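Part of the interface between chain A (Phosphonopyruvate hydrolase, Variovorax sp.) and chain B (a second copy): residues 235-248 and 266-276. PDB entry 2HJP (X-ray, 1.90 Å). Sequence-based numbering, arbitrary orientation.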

ATOM      1  N   GLY A 235      -1.370   2.721  26.836  1.00 13.63           N
ATOM      2  CA  GLY A 235      -1.385   1.751  25.763  1.00 15.85           C
ATOM      3  C   GLY A 235      -2.507   1.597  24.802  1.00 17.40           C
ATOM      4  O   GLY A 235      -2.235   1.310  23.613  1.00 16.86           O
ATOM      5  N   ASN A 236      -3.756   1.802  25.264  1.00 16.48           N
ATOM      6  CA  ASN A 236      -4.889   1.563  24.347  1.00 16.60           C
ATOM      7  C   ASN A 236      -6.170   2.335  24.689  1.00 17.56           C
ATOM      8  O   ASN A 236      -7.266   1.922  24.328  1.00 17.79           O
ATOM      9  CB  ASN A 236      -5.193   0.021  24.342  1.00 15.38           C
ATOM     10  CG  ASN A 236      -5.467  -0.559  25.775  1.00 15.48           C
ATOM     11  OD1 ASN A 236      -5.852   0.170  26.673  1.00 19.46           O
ATOM     12  ND2 ASN A 236      -5.247  -1.893  25.957  1.00 17.49           N
ATOM     13  N   HIS A 237      -6.017   3.493  25.309  1.00 16.85           N
ATOM     14  CA  HIS A 237      -7.130   4.266  25.776  1.00 16.65           C
ATOM     15  C   HIS A 237      -7.849   5.033  24.650  1.00 16.34           C
ATOM     16  O   HIS A 237      -9.056   5.348  24.773  1.00 17.11           O
ATOM     17  CB  HIS A 237      -6.650   5.202  26.889  1.00 15.86           C
ATOM     18  CG  HIS A 237      -5.989   4.477  28.021  1.00 19.05           C
ATOM     19  ND1 HIS A 237      -4.674   4.050  27.959  1.00 19.73           N
ATOM     20  CD2 HIS A 237      -6.523   3.913  29.139  1.00 16.07           C
ATOM     21  CE1 HIS A 237      -4.434   3.235  28.985  1.00 20.40           C
ATOM     22  NE2 HIS A 237      -5.540   3.140  29.717  1.00 19.70           N
ATOM     23  N   ALA A 238      -7.156   5.293  23.556  1.00 14.73           N
ATOM     24  CA  ALA A 238      -7.852   5.989  22.452  1.00 16.03           C
ATOM     25  C   ALA A 238      -8.825   4.996  21.774  1.00 16.23           C
ATOM     26  O   ALA A 238     -10.006   5.321  21.545  1.00 16.45           O
ATOM     27  CB  ALA A 238      -6.862   6.468  21.402  1.00 14.90           C
ATOM     28  N   ILE A 239      -8.370   3.783  21.485  1.00 15.92           N
ATOM     29  CA  ILE A 239      -9.328   2.905  20.764  1.00 19.08           C
ATOM     30  C   ILE A 239     -10.532   2.556  21.706  1.00 18.48           C
ATOM     31  O   ILE A 239     -11.700   2.400  21.277  1.00 18.07           O
ATOM     32  CB  ILE A 239      -8.605   1.587  20.200  1.00 17.02           C
ATOM     33  CG1 ILE A 239      -9.522   0.869  19.207  1.00 15.22           C
ATOM     34  CG2 ILE A 239      -8.214   0.669  21.318  1.00 13.70           C
ATOM     35  CD1 ILE A 239      -9.688   1.577  17.867  1.00 16.14           C
ATOM     36  N   ARG A 240     -10.238   2.485  22.994  1.00 17.66           N
ATOM     37  CA  ARG A 240     -11.257   2.131  23.958  1.00 19.20           C
ATOM     38  C   ARG A 240     -12.243   3.256  24.046  1.00 17.54           C
ATOM     39  O   ARG A 240     -13.446   3.001  23.961  1.00 16.30           O
ATOM     40  CB  ARG A 240     -10.655   1.750  25.334  1.00 17.32           C
ATOM     41  CG  ARG A 240     -10.148   0.316  25.332  1.00 19.52           C
ATOM     42  CD  ARG A 240      -9.051   0.121  26.459  1.00 17.56           C
ATOM     43  NE  ARG A 240      -9.692   0.013  27.790  1.00 17.65           N
ATOM     44  CZ  ARG A 240      -9.037   0.199  28.922  1.00 21.52           C
ATOM     45  NH1 ARG A 240      -7.692   0.489  28.886  1.00 15.16           N
ATOM     46  NH2 ARG A 240      -9.739   0.180  30.044  1.00 19.69           N
ATOM     47  N   ALA A 241     -11.753   4.490  24.146  1.00 17.52           N
ATOM     48  CA  ALA A 241     -12.660   5.622  24.191  1.00 18.96           C
ATOM     49  C   ALA A 241     -13.537   5.694  22.900  1.00 18.69           C
ATOM     50  O   ALA A 241     -14.752   6.016  22.948  1.00 15.33           O
ATOM     51  CB  ALA A 241     -11.865   6.973  24.361  1.00 17.26           C
ATOM     52  N   ALA A 242     -12.897   5.459  21.752  1.00 17.54           N
ATOM     53  CA  ALA A 242     -13.568   5.527  20.493  1.00 18.07           C
ATOM     54  C   ALA A 242     -14.688   4.513  20.459  1.00 17.51           C
ATOM     55  O   ALA A 242     -15.819   4.848  20.098  1.00 18.24           O
ATOM     56  CB  ALA A 242     -12.603   5.267  19.308  1.00 16.38           C
ATOM     57  N   VAL A 243     -14.369   3.264  20.804  1.00 17.58           N
ATOM     58  CA  VAL A 243     -15.352   2.205  20.774  1.00 18.06           C
ATOM     59  C   VAL A 243     -16.526   2.543  21.680  1.00 18.53           C
ATOM     60  O   VAL A 243     -17.687   2.415  21.268  1.00 19.63           O
ATOM     61  CB  VAL A 243     -14.746   0.805  21.185  1.00 17.14           C
ATOM     62  CG1 VAL A 243     -15.847  -0.179  21.568  1.00 21.13           C
ATOM     63  CG2 VAL A 243     -13.949   0.218  20.040  1.00 17.16           C
ATOM     64  N   GLY A 244     -16.217   3.050  22.868  1.00 18.06           N
ATOM     65  CA  GLY A 244     -17.269   3.365  23.813  1.00 19.10           C
ATOM     66  C   GLY A 244     -18.213   4.379  23.239  1.00 16.75           C
ATOM     67  O   GLY A 244     -19.431   4.173  23.314  1.00 18.23           O
ATOM     68  N   ALA A 245     -17.683   5.414  22.596  1.00 17.83           N
ATOM     69  CA  ALA A 245     -18.595   6.443  22.093  1.00 16.68           C
ATOM     70  C   ALA A 245     -19.290   6.090  20.787  1.00 18.42           C
ATOM     71  O   ALA A 245     -20.474   6.461  20.551  1.00 17.18           O
ATOM     72  CB  ALA A 245     -17.880   7.821  21.953  1.00 15.90           C
ATOM     73  N   VAL A 246     -18.587   5.368  19.916  1.00 16.66           N
ATOM     74  CA  VAL A 246     -19.213   5.022  18.620  1.00 17.78           C
ATOM     75  C   VAL A 246     -20.360   4.063  18.820  1.00 18.82           C
ATOM     76  O   VAL A 246     -21.459   4.199  18.225  1.00 18.66           O
ATOM     77  CB  VAL A 246     -18.205   4.359  17.689  1.00 17.96           C
ATOM     78  CG1 VAL A 246     -18.950   3.656  16.507  1.00 16.91           C
ATOM     79  CG2 VAL A 246     -17.223   5.469  17.190  1.00 15.20           C
ATOM     80  N   ARG A 247     -20.107   3.096  19.692  1.00 17.96           N
ATOM     81  CA  ARG A 247     -21.110   2.125  20.023  1.00 19.13           C
ATOM     82  C   ARG A 247     -22.366   2.810  20.624  1.00 20.04           C
ATOM     83  O   ARG A 247     -23.519   2.409  20.336  1.00 19.03           O
ATOM     84  CB  ARG A 247     -20.477   1.196  21.056  1.00 24.00           C
ATOM     85  CG  ARG A 247     -21.050  -0.088  21.125  1.00 28.05           C
ATOM     86  CD  ARG A 247     -20.148  -0.942  22.041  1.00 31.79           C
ATOM     87  NE  ARG A 247     -19.839  -0.290  23.321  1.00 34.18           N
ATOM     88  CZ  ARG A 247     -19.163  -0.915  24.302  1.00 34.57           C
ATOM     89  NH1 ARG A 247     -18.741  -2.182  24.117  1.00 33.12           N
ATOM     90  NH2 ARG A 247     -18.929  -0.299  25.454  1.00 34.58           N
ATOM     91  N   GLU A 248     -22.152   3.811  21.486  1.00 18.38           N
ATOM     92  CA  GLU A 248     -23.280   4.484  22.124  1.00 20.44           C
ATOM     93  C   GLU A 248     -24.048   5.362  21.122  1.00 19.82           C
ATOM     94  O   GLU A 248     -25.294   5.373  21.126  1.00 19.47           O
ATOM     95  CB  GLU A 248     -22.798   5.363  23.324  1.00 20.74           C
ATOM     96  CG  GLU A 248     -23.937   5.967  24.169  1.00 24.41           C
TER
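Chain B (266-276) LPSVKEIIELQ

Chain B lies across the chain A helix 237-248 as a short extended lead-in, B:Leu266 to B:Ser268, followed by a helix that begins at B:Val269. The three lead-in residues have phi near -60 to -80° and psi near 150 to 160°; from B:Val269 onward the angles are helical. The two helix axes approach to 10.2 Å and their N-to-C directions make an angle of 76°, so the helices cross steeply, and the lead-in makes the closer backbone approach: the CA atoms of A:Gly244 and B:Pro267 are 5.5 Å apart, those of A:Ala241 and B:Leu266 5.9 Å. Together the stretches bury 646 Å².

Two arginines make the direct polar contacts. A:Arg240, the residue most covered on chain A, has its CA-to-CB bond pointing toward chain B and donates from NE to B:Pro267 O (2.9 Å, nearly linear at 170°). Its NH1 donates to A:Asn236 OD1 (2.9 Å) within its own chain, which helps hold the guanidinium in place. Its NH2 donates to a water (3.0 Å from NH2 to the water O), which in turn donates to B:Leu266 O (2.7 Å from the water O), a second, indirect link to the lead-in backbone. About two turns further along the chain A helix, A:Arg247 NH1 forms a salt bridge with B:Glu271 OE2 (2.7 Å), with B:Glu271 OE2 at the edge of the guanidinium, near its plane. The other oxygen, B:Glu271 OE1, accepts from B:Ser268 N (2.9 Å), while B:Ser268 OG caps the helix by accepting from B:Glu271 N (2.9 Å); the bridging carboxylate is thus tied to the start of its own helix.

The A:Arg240 guanidinium is also packed on both sides: B:Leu266 CD1 lies over one face and B:Val269 CG2 over the opposite face, so its charged plane is held between two methyls. B:Val269 CG2 also meets A:Asn236 ND2 (3.4 Å), and B:Leu266 CD1 approaches the edge of the A:His237 ring at CD2 (3.8 Å).

Apolar contacts complete the interface. B:Leu266 CD2 rests on A:Ala241 CB (4.1 Å). B:Pro267 CG sits on A:Gly244 CA (3.2 Å), where the absence of a side chain matters: an ideal CB there would lie 2.9 Å from B:Pro267 CD, a clash. The same proline CG is 4.2 Å from A:Val243 CG1, which also touches B:Leu275 CD1 (3.9 Å), two helical turns beyond the lead-in. One turn before A:Val243 on chain A, A:Ile239 CG2 packs against B:Ile272 CD1 (3.9 Å).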

ATOM      1  N   LEU B 266     -14.390   3.496  30.652  1.00 21.14           N
ATOM      2  CA  LEU B 266     -14.064   2.981  29.302  1.00 19.70           C
ATOM      3  C   LEU B 266     -14.506   1.542  28.980  1.00 19.32           C
ATOM      4  O   LEU B 266     -14.608   0.724  29.866  1.00 17.58           O
ATOM      5  CB  LEU B 266     -12.510   2.968  29.158  1.00 15.75           C
ATOM      6  CG  LEU B 266     -11.847   4.345  29.174  1.00 19.64           C
ATOM      7  CD1 LEU B 266     -10.317   4.260  29.002  1.00 17.59           C
ATOM      8  CD2 LEU B 266     -12.439   5.171  27.998  1.00 21.30           C
ATOM      9  N   PRO B 267     -14.673   1.205  27.685  1.00 19.85           N
ATOM     10  CA  PRO B 267     -15.025  -0.193  27.409  1.00 19.74           C
ATOM     11  C   PRO B 267     -13.709  -0.913  27.901  1.00 19.23           C
ATOM     12  O   PRO B 267     -12.593  -0.326  27.842  1.00 17.55           O
ATOM     13  CB  PRO B 267     -15.120  -0.236  25.869  1.00 18.24           C
ATOM     14  CG  PRO B 267     -15.726   1.127  25.551  1.00 19.96           C
ATOM     15  CD  PRO B 267     -14.953   2.089  26.525  1.00 19.46           C
ATOM     16  N   SER B 268     -13.802  -2.155  28.348  1.00 19.80           N
ATOM     17  CA  SER B 268     -12.620  -2.856  28.869  1.00 19.21           C
ATOM     18  C   SER B 268     -11.715  -3.356  27.746  1.00 21.11           C
ATOM     19  O   SER B 268     -12.164  -3.448  26.601  1.00 20.75           O
ATOM     20  CB  SER B 268     -13.033  -4.108  29.635  1.00 19.23           C
ATOM     21  OG  SER B 268     -13.631  -5.052  28.731  1.00 19.38           O
ATOM     22  N   VAL B 269     -10.455  -3.673  28.076  1.00 19.64           N
ATOM     23  CA  VAL B 269      -9.564  -4.258  27.082  1.00 19.47           C
ATOM     24  C   VAL B 269     -10.176  -5.560  26.604  1.00 20.46           C
ATOM     25  O   VAL B 269     -10.151  -5.884  25.404  1.00 19.48           O
ATOM     26  CB  VAL B 269      -8.187  -4.527  27.662  1.00 21.34           C
ATOM     27  CG1 VAL B 269      -7.272  -5.268  26.620  1.00 19.74           C
ATOM     28  CG2 VAL B 269      -7.585  -3.238  28.070  1.00 19.69           C
ATOM     29  N   LYS B 270     -10.721  -6.351  27.519  1.00 19.49           N
ATOM     30  CA  LYS B 270     -11.367  -7.579  27.083  1.00 19.56           C
ATOM     31  C   LYS B 270     -12.482  -7.388  26.016  1.00 19.91           C
ATOM     32  O   LYS B 270     -12.641  -8.208  25.074  1.00 19.80           O
ATOM     33  CB  LYS B 270     -11.859  -8.328  28.330  1.00 20.86           C
ATOM     34  CG  LYS B 270     -12.916  -9.385  28.090  1.00 23.23           C
ATOM     35  N   GLU B 271     -13.239  -6.303  26.126  1.00 19.49           N
ATOM     36  CA  GLU B 271     -14.264  -6.013  25.151  1.00 19.22           C
ATOM     37  C   GLU B 271     -13.668  -5.728  23.753  1.00 20.10           C
ATOM     38  O   GLU B 271     -14.231  -6.108  22.705  1.00 17.73           O
ATOM     39  CB  GLU B 271     -15.056  -4.810  25.626  1.00 21.08           C
ATOM     40  CG  GLU B 271     -16.112  -5.127  26.644  1.00 25.25           C
ATOM     41  CD  GLU B 271     -16.834  -3.845  26.981  1.00 26.15           C
ATOM     42  OE1 GLU B 271     -16.449  -3.155  27.941  1.00 25.97           O
ATOM     43  OE2 GLU B 271     -17.771  -3.521  26.227  1.00 30.56           O
ATOM     44  N   ILE B 272     -12.546  -5.024  23.718  1.00 18.50           N
ATOM     45  CA  ILE B 272     -11.902  -4.783  22.408  1.00 17.44           C
ATOM     46  C   ILE B 272     -11.358  -6.122  21.863  1.00 18.04           C
ATOM     47  O   ILE B 272     -11.470  -6.427  20.637  1.00 17.13           O
ATOM     48  CB  ILE B 272     -10.728  -3.790  22.566  1.00 21.17           C
ATOM     49  CG1 ILE B 272     -11.230  -2.537  23.280  1.00 18.64           C
ATOM     50  CG2 ILE B 272     -10.135  -3.455  21.169  1.00 17.47           C
ATOM     51  CD1 ILE B 272     -10.133  -1.600  23.775  1.00 33.31           C
ATOM     52  N   ILE B 273     -10.752  -6.931  22.732  1.00 15.96           N
ATOM     53  CA  ILE B 273     -10.230  -8.193  22.235  1.00 18.60           C
ATOM     54  C   ILE B 273     -11.352  -9.068  21.597  1.00 17.76           C
ATOM     55  O   ILE B 273     -11.118  -9.804  20.620  1.00 17.51           O
ATOM     56  CB  ILE B 273      -9.480  -8.959  23.398  1.00 19.39           C
ATOM     57  CG1 ILE B 273      -8.153  -8.213  23.675  1.00 19.75           C
ATOM     58  CG2 ILE B 273      -9.091 -10.396  22.980  1.00 19.86           C
ATOM     59  CD1 ILE B 273      -7.494  -8.545  25.013  1.00 23.27           C
ATOM     60  N   GLU B 274     -12.559  -8.995  22.155  1.00 17.87           N
ATOM     61  CA  GLU B 274     -13.660  -9.754  21.596  1.00 18.97           C
ATOM     62  C   GLU B 274     -14.082  -9.167  20.218  1.00 19.42           C
ATOM     63  O   GLU B 274     -14.400  -9.883  19.277  1.00 19.32           O
ATOM     64  CB  GLU B 274     -14.844  -9.763  22.604  1.00 21.75           C
ATOM     65  CG  GLU B 274     -16.065 -10.574  22.059  1.00 30.97           C
ATOM     66  CD  GLU B 274     -17.378 -10.337  22.865  1.00 37.82           C
ATOM     67  OE1 GLU B 274     -17.305 -10.165  24.111  1.00 40.79           O
ATOM     68  OE2 GLU B 274     -18.488 -10.330  22.261  1.00 42.63           O
ATOM     69  N   LEU B 275     -14.063  -7.851  20.115  1.00 17.09           N
ATOM     70  CA  LEU B 275     -14.425  -7.188  18.870  1.00 19.88           C
ATOM     71  C   LEU B 275     -13.382  -7.502  17.791  1.00 21.22           C
ATOM     72  O   LEU B 275     -13.670  -7.436  16.601  1.00 19.92           O
ATOM     73  CB  LEU B 275     -14.502  -5.665  19.081  1.00 19.40           C
ATOM     74  CG  LEU B 275     -15.862  -5.189  19.648  1.00 23.15           C
ATOM     75  CD1 LEU B 275     -15.744  -3.756  20.103  1.00 18.63           C
ATOM     76  CD2 LEU B 275     -16.962  -5.342  18.566  1.00 20.65           C
ATOM     77  N   GLN B 276     -12.178  -7.848  18.227  1.00 21.40           N
ATOM     78  CA  GLN B 276     -11.118  -8.226  17.311  1.00 21.46           C
ATOM     79  C   GLN B 276     -11.235  -9.654  16.752  1.00 21.06           C
ATOM     80  O   GLN B 276     -10.442 -10.056  15.927  1.00 20.49           O
ATOM     81  CB  GLN B 276      -9.766  -8.094  18.031  1.00 21.20           C
ATOM     82  CG  GLN B 276      -9.205  -6.658  18.110  1.00 17.65           C
ATOM     83  CD  GLN B 276      -7.960  -6.646  19.022  1.00 21.36           C
ATOM     84  OE1 GLN B 276      -8.024  -7.090  20.198  1.00 21.40           O
ATOM     85  NE2 GLN B 276      -6.827  -6.177  18.489  1.00 18.13           N
TER
HETATM   86  O   HOH W   1     -12.453  -0.271  31.231  1.00 21.55           O